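Anthranilate synthase component I (Streptococcus pneumoniae serotype 4, PDB 5KCK) is a chain of anthranilate synthase, a member of the chorismate-binding enzyme family that also carries the N-terminal region of its type of chain. Local coordinates at residues T326-V331 with L340-K345; V49-F54 with H122-E127. All blocks are in the same frame, centred on the assembly; numbering follows the deposited sequence.

Interaction 1. Residues T326-V331 with L340-K345; sequences TKYMEV and LTSVVK
Met329, a selenomethionine, lays its CG beside Leu340, 4.1 Å from CD2 of that leucine. The two side chains run next to each other and point the same way. Leu340 also packs on Leu293 and Leu294 of helix 285-294. Beside this pair, the hydroxyl of Ser342 takes the backbone N-H of Met329. That bond is nearly straight, at 171°, and Met329 N lies 2.8 Å from Ser342 OG. With chi1 at -61°, OG sits anti to the carbonyl carbon of Ser342. OG is also hydrogen-bonded to His303 of helix 297-316, so a backbone group and a histidine share one hydroxyl. The Tyr328 ring stands near it, with CD1 3.6 Å from Ser342 OG.

The two strands form an antiparallel beta hairpin at the edge of a large antiparallel sheet, and a beta bulge interrupts their pairing. Lys327 pairs with Val343 and Glu330 with Thr341, a shift of one residue. Met329 lies within the bulge, with positive phi and psi. On its two sides, Val343 N binds Lys327 O and Thr341 N binds Glu330 O, the latter at 2.7 Å. CG2 of Thr341 touches the same Glu330 O. At the other end, before Lys327, Thr326 N donates to Val343 O, while Thr326 OG1 lies 3.4 Å from CG1 of Val343. Lys345 turns its NZ to Thr269 on the neighbouring strand.

Interaction 2. Residues V49-F54 with H122-E127; sequences VFEIKF and HFFVYE
Val49 N donates to Val125 O over 2.7 Å, with the donor nearly along the C=O axis. Farther up the pair of strands, NE2 of His122 gives its N-H to OE2 of Glu51 over 2.8 Å, with an angle of 153° at the hydrogen. The carboxylate oxygen lies close to the ring plane, at the edge of the imidazole. Seen from the glutamate, the donor comes from above the carboxylate plane, and the two planes are 61° apart. Glu51 CG is anti to the backbone N (chi1 175°) and lies 3.4 Å from His122 NE2. The other ring nitrogen, ND1, is hydrogen-bonded to Tyr250 OH, so both ring nitrogens have partners. CE of Lys53 lies over one face of the imidazole in a CH-pi contact, 4.1 Å from the ring centroid and offset toward the rim. The ring of Phe247 stacks on His122 as well. Phe124 brings CE1 to 3.7 Å from Glu51 OE2, and its ring meets that of His25 of the second subunit.

Glu51, Lys53, His122 and Phe124 share one face of two neighbouring antiparallel strands in a large sheet. Ile52 and Phe123 form a hydrogen-bonded pair, with N-H groups donated in both directions. A classic beta bulge places Val49 and Phe50 both against Val125, whose N binds Phe50 O.

The opposite face is apolar. CG2 of Val125 meets Phe50 CB at 3.8 Å and Ile52 CD1 at 4.0 Å. CG1 of Val125 approaches the edge of the Phe50 ring. Helix 70-78 covers this face, with Leu74 and Val77 on Ile52 and Ile78 on Val125. At the bulge, CG2 of Val49 packs 3.5 Å from CD of Glu127, whose carboxylate binds Ser148 and Arg150.

From the N terminus, interaction 2 comes first. Its segment 49-54 is joined by 122-127 after 67 residues, a loop that includes helix 70-78 and strand 92-97. Interaction 1 opens only later and closes a short hairpin, with eight residues between its segments. The two are in series and neither nest nor cross. Both belong to the same antiparallel sheet. Interaction 2 pairs strands of the N-terminal region, whereas interaction 1 forms the far edge, in the chorismate-binding part of the chain. Their centres are 34 Å apart, on opposite sides of the chain's centre, and their nearest atoms are about 20 Å apart.

Interaction 1. Residues T326-V331 with L340-K345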
ATOM      1  N   THR A 326      -6.085  -6.813  25.987  1.00 43.39           N
ATOM      2  CA  THR A 326      -4.787  -7.200  25.443  1.00 45.48           C
ATOM      3  C   THR A 326      -3.982  -6.015  24.970  1.00 49.05           C
ATOM      4  O   THR A 326      -2.771  -6.140  24.755  1.00 65.14           O
ATOM      5  CB  THR A 326      -4.955  -8.165  24.268  1.00 53.16           C
ATOM      6  OG1 THR A 326      -5.589  -7.483  23.179  1.00 47.29           O
ATOM      7  CG2 THR A 326      -5.803  -9.375  24.675  1.00 64.83           C
ATOM      8  N   LYS A 327      -4.633  -4.878  24.791  1.00 45.27           N
ATOM      9  CA  LYS A 327      -3.967  -3.646  24.404  1.00 52.25           C
ATOM     10  C   LYS A 327      -4.785  -2.562  25.073  1.00 62.73           C
ATOM     11  O   LYS A 327      -6.004  -2.519  24.877  1.00 69.71           O
ATOM     12  CB  LYS A 327      -3.948  -3.497  22.883  1.00 49.74           C
ATOM     13  CG  LYS A 327      -2.935  -2.533  22.357  1.00 51.61           C
ATOM     14  CD  LYS A 327      -2.812  -2.657  20.844  1.00 58.97           C
ATOM     15  CE  LYS A 327      -2.228  -4.003  20.437  1.00 59.78           C
ATOM     16  NZ  LYS A 327      -1.885  -4.034  18.981  1.00 58.40           N
ATOM     17  N   TYR A 328      -4.156  -1.748  25.917  1.00 46.15           N
ATOM     18  CA  TYR A 328      -4.922  -0.893  26.814  1.00 38.69           C
ATOM     19  C   TYR A 328      -4.514   0.560  26.663  1.00 42.06           C
ATOM     20  O   TYR A 328      -3.359   0.916  26.915  1.00 42.75           O
ATOM     21  CB  TYR A 328      -4.776  -1.305  28.278  1.00 40.52           C
ATOM     22  CG  TYR A 328      -5.629  -0.416  29.144  1.00 37.93           C
ATOM     23  CD1 TYR A 328      -6.984  -0.261  28.858  1.00 36.75           C
ATOM     24  CD2 TYR A 328      -5.095   0.289  30.214  1.00 40.00           C
ATOM     25  CE1 TYR A 328      -7.789   0.551  29.611  1.00 41.45           C
ATOM     26  CE2 TYR A 328      -5.899   1.112  30.986  1.00 44.56           C
ATOM     27  CZ  TYR A 328      -7.249   1.237  30.675  1.00 49.79           C
ATOM     28  OH  TYR A 328      -8.085   2.043  31.411  1.00 53.00           O
HETATM   29  N   MSE A 329      -5.487   1.393  26.306  1.00 41.45           N
HETATM   30  CA  MSE A 329      -5.356   2.842  26.256  1.00 51.47           C
HETATM   31  C   MSE A 329      -4.072   3.299  25.594  1.00 51.99           C
HETATM   32  O   MSE A 329      -3.451   4.270  26.014  1.00 55.23           O
HETATM   33  CB  MSE A 329      -5.453   3.433  27.657  1.00 60.48           C
HETATM   34  CG  MSE A 329      -6.095   4.803  27.662  1.00 75.88           C
HETATM   35 SE   MSE A 329      -6.641   5.357  29.429  1.00 91.90          SE
HETATM   36  CE  MSE A 329      -4.907   5.275  30.331  1.00 89.53           C
ATOM     37  N   GLU A 330      -3.666   2.565  24.569  1.00 50.31           N
ATOM     38  CA  GLU A 330      -2.634   3.068  23.689  1.00 55.43           C
ATOM     39  C   GLU A 330      -3.243   4.104  22.753  1.00 62.03           C
ATOM     40  O   GLU A 330      -4.460   4.182  22.568  1.00 63.51           O
ATOM     41  CB  GLU A 330      -1.978   1.923  22.923  1.00 53.78           C
ATOM     42  CG  GLU A 330      -0.983   1.168  23.784  1.00 56.88           C
ATOM     43  CD  GLU A 330      -0.602  -0.179  23.220  1.00 61.48           C
ATOM     44  OE1 GLU A 330      -0.742  -0.377  21.992  1.00 59.55           O
ATOM     45  OE2 GLU A 330      -0.164  -1.043  24.014  1.00 64.68           O
ATOM     46  N   VAL A 331      -2.385   4.942  22.194  1.00 68.15           N
ATOM     47  CA  VAL A 331      -2.824   6.150  21.510  1.00 68.73           C
ATOM     48  C   VAL A 331      -2.701   5.940  20.005  1.00 61.92           C
ATOM     49  O   VAL A 331      -1.668   5.459  19.520  1.00 61.16           O
ATOM     50  CB  VAL A 331      -2.024   7.367  22.001  1.00 67.11           C
ATOM     51  CG1 VAL A 331      -0.610   6.936  22.396  1.00 70.30           C
ATOM     52  CG2 VAL A 331      -2.014   8.466  20.956  1.00 60.16           C
ATOM     53  N   LEU A 340      -8.011   7.477  22.007  1.00 67.55           N
ATOM     54  CA  LEU A 340      -7.389   6.420  22.795  1.00 60.51           C
ATOM     55  C   LEU A 340      -7.995   5.075  22.410  1.00 56.71           C
ATOM     56  O   LEU A 340      -9.215   4.955  22.272  1.00 56.71           O
ATOM     57  CB  LEU A 340      -7.588   6.681  24.287  1.00 49.25           C
ATOM     58  CG  LEU A 340      -6.947   7.977  24.790  1.00 48.13           C
ATOM     59  CD1 LEU A 340      -7.584   8.430  26.098  1.00 52.41           C
ATOM     60  CD2 LEU A 340      -5.446   7.783  24.951  1.00 42.26           C
ATOM     61  N   THR A 341      -7.138   4.063  22.238  1.00 55.35           N
ATOM     62  CA  THR A 341      -7.566   2.787  21.675  1.00 55.37           C
ATOM     63  C   THR A 341      -7.230   1.615  22.593  1.00 46.67           C
ATOM     64  O   THR A 341      -6.201   1.603  23.280  1.00 33.69           O
ATOM     65  CB  THR A 341      -6.935   2.552  20.292  1.00 57.89           C
ATOM     66  OG1 THR A 341      -7.560   1.427  19.670  1.00 67.58           O
ATOM     67  CG2 THR A 341      -5.452   2.268  20.411  1.00 30.15           C
ATOM     68  N   SER A 342      -8.109   0.611  22.575  1.00 40.76           N
ATOM     69  CA  SER A 342      -7.923  -0.606  23.354  1.00 33.29           C
ATOM     70  C   SER A 342      -8.519  -1.793  22.607  1.00 37.72           C
ATOM     71  O   SER A 342      -9.331  -1.635  21.688  1.00 31.13           O
ATOM     72  CB  SER A 342      -8.565  -0.497  24.743  1.00 32.23           C
ATOM     73  OG  SER A 342      -7.995   0.546  25.510  1.00 35.38           O
ATOM     74  N   VAL A 343      -8.129  -2.992  23.040  1.00 37.68           N
ATOM     75  CA  VAL A 343      -8.629  -4.246  22.483  1.00 31.17           C
ATOM     76  C   VAL A 343      -9.114  -5.132  23.629  1.00 32.39           C
ATOM     77  O   VAL A 343      -8.385  -5.356  24.604  1.00 25.85           O
ATOM     78  CB  VAL A 343      -7.548  -4.967  21.649  1.00 32.03           C
ATOM     79  CG1 VAL A 343      -8.062  -6.295  21.111  1.00 24.07           C
ATOM     80  CG2 VAL A 343      -7.078  -4.072  20.495  1.00 27.54           C
ATOM     81  N   VAL A 344     -10.347  -5.618  23.516  1.00 31.27           N
ATOM     82  CA  VAL A 344     -10.937  -6.548  24.473  1.00 23.48           C
ATOM     83  C   VAL A 344     -11.324  -7.813  23.721  1.00 32.55           C
ATOM     84  O   VAL A 344     -11.923  -7.736  22.641  1.00 21.63           O
ATOM     85  CB  VAL A 344     -12.163  -5.945  25.179  1.00 29.13           C
ATOM     86  CG1 VAL A 344     -12.602  -6.850  26.345  1.00 31.02           C
ATOM     87  CG2 VAL A 344     -11.867  -4.528  25.655  1.00 29.82           C
ATOM     88  N   LYS A 345     -10.985  -8.971  24.290  1.00 23.05           N
ATOM     89  CA  LYS A 345     -11.248 -10.258  23.661  1.00 25.61           C
ATOM     90  C   LYS A 345     -11.778 -11.244  24.692  1.00 26.98           C
ATOM     91  O   LYS A 345     -11.426 -11.181  25.876  1.00 23.75           O
ATOM     92  CB  LYS A 345      -9.985 -10.853  23.015  1.00 24.46           C
ATOM     93  CG  LYS A 345      -9.483 -10.100  21.797  1.00 22.84           C
ATOM     94  CD  LYS A 345      -8.119 -10.619  21.350  1.00 29.26           C
ATOM     95  CE  LYS A 345      -7.709 -10.007  20.019  1.00 29.39           C
ATOM     96  NZ  LYS A 345      -8.736 -10.303  18.955  1.00 30.38           N
TER

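Interaction 2. Residues V49-F54 with H122-E127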
ATOM      1  N   VAL A  49     -27.484 -15.439  -3.882  1.00 22.52           N
ATOM      2  CA  VAL A  49     -28.475 -16.513  -3.923  1.00 20.82           C
ATOM      3  C   VAL A  49     -29.752 -16.112  -3.184  1.00 21.96           C
ATOM      4  O   VAL A  49     -30.861 -16.473  -3.598  1.00 27.34           O
ATOM      5  CB  VAL A  49     -27.865 -17.803  -3.346  1.00 24.32           C
ATOM      6  CG1 VAL A  49     -28.918 -18.917  -3.245  1.00 24.66           C
ATOM      7  CG2 VAL A  49     -26.706 -18.260  -4.213  1.00 26.06           C
ATOM      8  N   PHE A  50     -29.617 -15.369  -2.084  1.00 20.46           N
ATOM      9  CA  PHE A  50     -30.735 -14.966  -1.237  1.00 28.36           C
ATOM     10  C   PHE A  50     -30.640 -13.494  -0.883  1.00 27.33           C
ATOM     11  O   PHE A  50     -29.545 -12.934  -0.728  1.00 19.27           O
ATOM     12  CB  PHE A  50     -30.791 -15.693   0.121  1.00 28.50           C
ATOM     13  CG  PHE A  50     -30.929 -17.163   0.027  1.00 35.77           C
ATOM     14  CD1 PHE A  50     -31.987 -17.732  -0.663  1.00 35.09           C
ATOM     15  CD2 PHE A  50     -30.022 -17.986   0.674  1.00 34.12           C
ATOM     16  CE1 PHE A  50     -32.120 -19.103  -0.733  1.00 40.89           C
ATOM     17  CE2 PHE A  50     -30.145 -19.354   0.611  1.00 36.97           C
ATOM     18  CZ  PHE A  50     -31.201 -19.919  -0.092  1.00 46.41           C
ATOM     19  N   GLU A  51     -31.812 -12.904  -0.689  1.00 23.66           N
ATOM     20  CA  GLU A  51     -31.984 -11.634  -0.001  1.00 21.80           C
ATOM     21  C   GLU A  51     -32.735 -11.904   1.294  1.00 23.01           C
ATOM     22  O   GLU A  51     -33.805 -12.522   1.277  1.00 23.62           O
ATOM     23  CB  GLU A  51     -32.771 -10.646  -0.864  1.00 28.80           C
ATOM     24  CG  GLU A  51     -33.086  -9.340  -0.179  1.00 36.68           C
ATOM     25  CD  GLU A  51     -34.049  -8.477  -0.980  1.00 46.37           C
ATOM     26  OE1 GLU A  51     -35.230  -8.865  -1.121  1.00 47.42           O
ATOM     27  OE2 GLU A  51     -33.621  -7.412  -1.468  1.00 44.81           O
ATOM     28  N   ILE A  52     -32.182 -11.454   2.411  1.00 20.04           N
ATOM     29  CA  ILE A  52     -32.829 -11.610   3.708  1.00 26.25           C
ATOM     30  C   ILE A  52     -33.049 -10.225   4.286  1.00 27.81           C
ATOM     31  O   ILE A  52     -32.102  -9.441   4.420  1.00 27.61           O
ATOM     32  CB  ILE A  52     -32.009 -12.486   4.662  1.00 25.37           C
ATOM     33  CG1 ILE A  52     -31.809 -13.860   4.028  1.00 23.03           C
ATOM     34  CG2 ILE A  52     -32.713 -12.587   6.016  1.00 23.11           C
ATOM     35  CD1 ILE A  52     -31.035 -14.809   4.862  1.00 31.72           C
ATOM     36  N   LYS A  53     -34.296  -9.923   4.621  1.00 25.90           N
ATOM     37  CA  LYS A  53     -34.674  -8.563   4.959  1.00 32.28           C
ATOM     38  C   LYS A  53     -35.726  -8.592   6.058  1.00 29.06           C
ATOM     39  O   LYS A  53     -36.579  -9.484   6.087  1.00 30.32           O
ATOM     40  CB  LYS A  53     -35.174  -7.833   3.694  1.00 30.28           C
ATOM     41  CG  LYS A  53     -36.324  -6.884   3.889  1.00 44.36           C
ATOM     42  CD  LYS A  53     -37.107  -6.693   2.597  1.00 52.72           C
ATOM     43  CE  LYS A  53     -36.305  -5.962   1.538  1.00 57.79           C
ATOM     44  NZ  LYS A  53     -37.133  -5.717   0.312  1.00 61.16           N
ATOM     45  N   PHE A  54     -35.636  -7.627   6.972  1.00 28.17           N
ATOM     46  CA  PHE A  54     -36.620  -7.416   8.032  1.00 22.84           C
ATOM     47  C   PHE A  54     -37.150  -5.995   7.903  1.00 29.65           C
ATOM     48  O   PHE A  54     -36.388  -5.027   8.041  1.00 27.25           O
ATOM     49  CB  PHE A  54     -35.997  -7.631   9.416  1.00 22.66           C
ATOM     50  CG  PHE A  54     -37.004  -7.742  10.536  1.00 30.41           C
ATOM     51  CD1 PHE A  54     -37.862  -8.825  10.611  1.00 24.77           C
ATOM     52  CD2 PHE A  54     -37.066  -6.782  11.529  1.00 30.80           C
ATOM     53  CE1 PHE A  54     -38.781  -8.938  11.645  1.00 30.97           C
ATOM     54  CE2 PHE A  54     -37.982  -6.888  12.564  1.00 29.89           C
ATOM     55  CZ  PHE A  54     -38.839  -7.971  12.623  1.00 30.38           C
ATOM     56  N   HIS A 122     -31.086  -5.772   6.257  1.00 19.99           N
ATOM     57  CA  HIS A 122     -31.025  -6.135   4.847  1.00 21.85           C
ATOM     58  C   HIS A 122     -29.676  -6.785   4.571  1.00 27.12           C
ATOM     59  O   HIS A 122     -28.629  -6.140   4.711  1.00 22.21           O
ATOM     60  CB  HIS A 122     -31.229  -4.907   3.962  1.00 20.46           C
ATOM     61  CG  HIS A 122     -31.790  -5.219   2.609  1.00 31.24           C
ATOM     62  ND1 HIS A 122     -32.370  -4.259   1.806  1.00 29.58           N
ATOM     63  CD2 HIS A 122     -31.859  -6.382   1.916  1.00 30.14           C
ATOM     64  CE1 HIS A 122     -32.777  -4.820   0.681  1.00 31.38           C
ATOM     65  NE2 HIS A 122     -32.476  -6.106   0.721  1.00 27.83           N
ATOM     66  N   PHE A 123     -29.699  -8.057   4.186  1.00 22.34           N
ATOM     67  CA  PHE A 123     -28.495  -8.774   3.797  1.00 22.14           C
ATOM     68  C   PHE A 123     -28.702  -9.434   2.446  1.00 26.99           C
ATOM     69  O   PHE A 123     -29.795  -9.924   2.142  1.00 18.35           O
ATOM     70  CB  PHE A 123     -28.112  -9.855   4.831  1.00 17.71           C
ATOM     71  CG  PHE A 123     -27.486  -9.307   6.078  1.00 25.81           C
ATOM     72  CD1 PHE A 123     -26.126  -9.031   6.121  1.00 24.74           C
ATOM     73  CD2 PHE A 123     -28.255  -9.069   7.212  1.00 27.28           C
ATOM     74  CE1 PHE A 123     -25.541  -8.526   7.274  1.00 27.40           C
ATOM     75  CE2 PHE A 123     -27.680  -8.564   8.370  1.00 23.97           C
ATOM     76  CZ  PHE A 123     -26.322  -8.288   8.402  1.00 17.49           C
ATOM     77  N   PHE A 124     -27.648  -9.453   1.646  1.00 20.70           N
ATOM     78  CA  PHE A 124     -27.572 -10.349   0.504  1.00 24.14           C
ATOM     79  C   PHE A 124     -26.638 -11.511   0.850  1.00 26.24           C
ATOM     80  O   PHE A 124     -25.641 -11.339   1.558  1.00 21.13           O
ATOM     81  CB  PHE A 124     -27.065  -9.622  -0.746  1.00 18.49           C
ATOM     82  CG  PHE A 124     -28.032  -8.629  -1.336  1.00 22.79           C
ATOM     83  CD1 PHE A 124     -29.237  -9.044  -1.883  1.00 26.16           C
ATOM     84  CD2 PHE A 124     -27.703  -7.285  -1.405  1.00 25.64           C
ATOM     85  CE1 PHE A 124     -30.121  -8.129  -2.454  1.00 24.00           C
ATOM     86  CE2 PHE A 124     -28.573  -6.369  -1.983  1.00 31.85           C
ATOM     87  CZ  PHE A 124     -29.786  -6.790  -2.500  1.00 28.22           C
ATOM     88  N   VAL A 125     -26.956 -12.693   0.328  1.00 20.45           N
ATOM     89  CA  VAL A 125     -26.230 -13.921   0.652  1.00 26.11           C
ATOM     90  C   VAL A 125     -25.521 -14.412  -0.604  1.00 22.13           C
ATOM     91  O   VAL A 125     -26.173 -14.716  -1.608  1.00 26.10           O
ATOM     92  CB  VAL A 125     -27.174 -14.994   1.215  1.00 22.50           C
ATOM     93  CG1 VAL A 125     -26.388 -16.212   1.641  1.00 19.23           C
ATOM     94  CG2 VAL A 125     -27.984 -14.420   2.373  1.00 18.98           C
ATOM     95  N   TYR A 126     -24.192 -14.514  -0.541  1.00 21.38           N
ATOM     96  CA  TYR A 126     -23.354 -14.692  -1.724  1.00 18.04           C
ATOM     97  C   TYR A 126     -22.522 -15.969  -1.669  1.00 28.68           C
ATOM     98  O   TYR A 126     -21.918 -16.295  -0.636  1.00 23.34           O
ATOM     99  CB  TYR A 126     -22.370 -13.528  -1.905  1.00 17.51           C
ATOM    100  CG  TYR A 126     -22.990 -12.170  -2.094  1.00 21.60           C
ATOM    101  CD1 TYR A 126     -23.309 -11.694  -3.362  1.00 19.88           C
ATOM    102  CD2 TYR A 126     -23.228 -11.348  -1.004  1.00 19.07           C
ATOM    103  CE1 TYR A 126     -23.862 -10.429  -3.532  1.00 21.79           C
ATOM    104  CE2 TYR A 126     -23.781 -10.098  -1.159  1.00 16.70           C
ATOM    105  CZ  TYR A 126     -24.098  -9.638  -2.422  1.00 19.41           C
ATOM    106  OH  TYR A 126     -24.649  -8.381  -2.561  1.00 24.18           O
ATOM    107  N   GLU A 127     -22.447 -16.650  -2.813  1.00 25.04           N
ATOM    108  CA  GLU A 127     -21.444 -17.675  -3.077  1.00 24.72           C
ATOM    109  C   GLU A 127     -20.597 -17.325  -4.294  1.00 19.52           C
ATOM    110  O   GLU A 127     -19.804 -18.157  -4.748  1.00 24.12           O
ATOM    111  CB  GLU A 127     -22.102 -19.044  -3.271  1.00 22.66           C
ATOM    112  CG  GLU A 127     -23.177 -19.050  -4.338  1.00 29.21           C
ATOM    113  CD  GLU A 127     -23.897 -20.389  -4.439  1.00 34.55           C
ATOM    114  OE1 GLU A 127     -23.972 -21.113  -3.412  1.00 29.40           O
ATOM    115  OE2 GLU A 127     -24.370 -20.717  -5.552  1.00 31.54           O
TER